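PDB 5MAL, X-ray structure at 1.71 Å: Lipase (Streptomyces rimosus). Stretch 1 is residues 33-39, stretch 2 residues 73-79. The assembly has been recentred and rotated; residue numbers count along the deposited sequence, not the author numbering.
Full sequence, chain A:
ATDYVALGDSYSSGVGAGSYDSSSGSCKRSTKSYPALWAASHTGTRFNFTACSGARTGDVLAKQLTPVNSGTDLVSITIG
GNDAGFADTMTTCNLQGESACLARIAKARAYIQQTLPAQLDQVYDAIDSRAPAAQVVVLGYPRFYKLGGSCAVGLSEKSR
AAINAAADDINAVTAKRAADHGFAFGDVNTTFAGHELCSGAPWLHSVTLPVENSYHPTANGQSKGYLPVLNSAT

Stretch 1, residues 33-39: SYPALWA
Stretch 2 73-79: DLVSITI

No direct hydrogen bond joins the two stretches; a single water does it instead, lying 2.9 Å from Tyr34 OH and 2.6 Å from Ser76 OG and hydrogen-bonded to both, so that two hydroxyls whose residues approach no closer than 4.0 Å (Tyr34 CE1 to Ser76 OG) are linked through solvent. The helix of residues 34-39 runs nearly antiparallel to the strand that includes 74-78, at 157° between N-to-C directions, with the axes 10.6 Å apart at closest approach. Register is set by Pro35 CA and Ser76 CA, 7.8 Å apart. Ser33, at phi/psi -68/158 and chi1 p, caps the helix: its OG accepts from Ala36 N at 3.3 Å. Phi near -64° and psi of -35 to -49° follow, with Leu37 N to Ser33 O at 2.9 Å, Trp38 N to Tyr34 O at 2.8 Å and Ala39 N to Pro35 O at 2.9 Å. One helical turn separates Tyr34 from Trp38, so both point toward the strand. The strand is extended, phi -118 to -160° and psi 123 to 154°; its alternation turns Leu74, Ser76 and Thr78 toward the helix and Ile77 away. Because the directions oppose, Trp38 meets Leu74 while Tyr34 reaches Ser76 and Thr78. Trp38 (chi1 t, chi2 94°) offers a ring face to Leu74 (chi1 t, chi2 p): Leu74 CD2 sits 3.6 Å from the centroid of the six-membered ring, 18° off its normal, a CH-pi contact, and 3.5 Å from Trp38 CH2. Tyr34 (chi1 p, chi2 87°) carries its OH to 3.7 Å from Thr78 CG2 (Thr78 chi1 p) and 4.1 Å from Ile77 C. Ser76 (chi1 p) lies oblique to the tyrosine ring, its OG also 4.4 Å from CG of Pro35, whose pucker is C-gamma exo. The contact buries 218 Å² in total.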

# COMPACT_ATOMS: atom_id res chain seq x y z
N SER A 33 1.03 11.48 3.94
CA SER A 33 0.66 10.34 3.09
C SER A 33 0.39 10.79 1.67
O SER A 33 0.04 11.96 1.45
CB SER A 33 -0.58 9.65 3.64
OG SER A 33 -1.69 10.53 3.52
N TYR A 34 0.49 9.90 0.69
CA TYR A 34 0.30 10.41 -0.67
C TYR A 34 -1.14 10.94 -0.87
O TYR A 34 -1.30 11.94 -1.56
CB TYR A 34 0.66 9.36 -1.74
CG TYR A 34 -0.29 8.20 -1.83
CD1 TYR A 34 -1.43 8.27 -2.64
CD2 TYR A 34 -0.03 7.01 -1.16
CE1 TYR A 34 -2.30 7.22 -2.73
CE2 TYR A 34 -0.90 5.94 -1.24
CZ TYR A 34 -2.03 6.06 -2.03
OH TYR A 34 -2.91 5.02 -2.13
N PRO A 35 -2.17 10.33 -0.24
CA PRO A 35 -3.47 10.97 -0.50
C PRO A 35 -3.58 12.36 0.10
O PRO A 35 -4.13 13.25 -0.54
CB PRO A 35 -4.46 10.03 0.19
CG PRO A 35 -3.79 8.71 0.16
CD PRO A 35 -2.36 9.06 0.48
N ALA A 36 -3.06 12.56 1.31
CA ALA A 36 -3.13 13.87 1.93
C ALA A 36 -2.30 14.88 1.13
O ALA A 36 -2.71 16.03 0.95
CB ALA A 36 -2.65 13.80 3.36
N LEU A 37 -1.13 14.46 0.66
CA LEU A 37 -0.31 15.33 -0.18
C LEU A 37 -1.02 15.69 -1.48
O LEU A 37 -0.94 16.83 -1.97
CB LEU A 37 1.03 14.68 -0.49
CG LEU A 37 1.98 14.49 0.70
CD1 LEU A 37 3.22 13.75 0.22
CD2 LEU A 37 2.35 15.82 1.32
N TRP A 38 -1.69 14.70 -2.07
CA TRP A 38 -2.43 14.95 -3.28
C TRP A 38 -3.54 15.97 -3.01
O TRP A 38 -3.68 16.94 -3.74
CB TRP A 38 -3.03 13.66 -3.83
CG TRP A 38 -3.49 13.78 -5.25
CD1 TRP A 38 -2.78 13.47 -6.38
CD2 TRP A 38 -4.76 14.24 -5.69
NE1 TRP A 38 -3.54 13.70 -7.49
CE2 TRP A 38 -4.76 14.19 -7.10
CE3 TRP A 38 -5.90 14.70 -5.03
CZ2 TRP A 38 -5.86 14.56 -7.86
CZ3 TRP A 38 -7.00 15.09 -5.80
CH2 TRP A 38 -6.97 15.02 -7.19
N ALA A 39 -4.31 15.76 -1.95
CA ALA A 39 -5.44 16.64 -1.70
C ALA A 39 -4.92 18.06 -1.43
O ALA A 39 -5.48 19.04 -1.92
CB ALA A 39 -6.28 16.13 -0.52
N ASP A 73 -15.13 11.55 -7.71
CA ASP A 73 -14.37 11.79 -8.94
C ASP A 73 -13.11 10.94 -9.02
O ASP A 73 -12.65 10.58 -10.10
CB ASP A 73 -13.96 13.26 -9.03
CG ASP A 73 -15.16 14.18 -9.11
OD1 ASP A 73 -15.73 14.33 -10.20
OD2 ASP A 73 -15.54 14.73 -8.05
N LEU A 74 -12.52 10.71 -7.86
CA LEU A 74 -11.25 10.00 -7.79
C LEU A 74 -11.26 9.04 -6.61
O LEU A 74 -11.68 9.39 -5.52
CB LEU A 74 -10.09 10.99 -7.66
CG LEU A 74 -8.67 10.44 -7.51
CD1 LEU A 74 -8.24 9.64 -8.74
CD2 LEU A 74 -7.67 11.56 -7.23
N VAL A 75 -10.83 7.81 -6.86
CA VAL A 75 -10.64 6.85 -5.79
C VAL A 75 -9.22 6.32 -5.89
O VAL A 75 -8.77 5.93 -6.96
CB VAL A 75 -11.63 5.67 -5.86
CG1 VAL A 75 -11.33 4.65 -4.78
CG2 VAL A 75 -13.06 6.17 -5.75
N SER A 76 -8.50 6.32 -4.77
CA SER A 76 -7.21 5.65 -4.73
C SER A 76 -7.26 4.53 -3.71
O SER A 76 -8.02 4.58 -2.75
CB SER A 76 -6.07 6.61 -4.40
OG SER A 76 -6.27 7.24 -3.15
N ILE A 77 -6.42 3.52 -3.90
CA ILE A 77 -6.39 2.45 -2.91
C ILE A 77 -5.10 1.65 -2.99
O ILE A 77 -4.57 1.43 -4.07
CB ILE A 77 -7.61 1.51 -3.09
CG1 ILE A 77 -7.68 0.50 -1.94
CG2 ILE A 77 -7.57 0.83 -4.47
CD1 ILE A 77 -9.02 -0.24 -1.88
N THR A 78 -4.58 1.29 -1.82
CA THR A 78 -3.65 0.18 -1.67
C THR A 78 -4.35 -0.77 -0.72
O THR A 78 -4.77 -0.37 0.35
CB THR A 78 -2.25 0.59 -1.11
OG1 THR A 78 -2.42 1.20 0.17
CG2 THR A 78 -1.54 1.56 -2.03
N ILE A 79 -4.56 -2.01 -1.12
CA ILE A 79 -5.15 -2.99 -0.21
C ILE A 79 -4.78 -4.37 -0.66
O ILE A 79 -4.56 -4.60 -1.85
CB ILE A 79 -6.70 -2.87 -0.12
CG1 ILE A 79 -7.23 -3.54 1.15
CG2 ILE A 79 -7.36 -3.46 -1.36
CD1 ILE A 79 -6.84 -2.82 2.44
O HOH W 1 -5.60 5.68 -1.14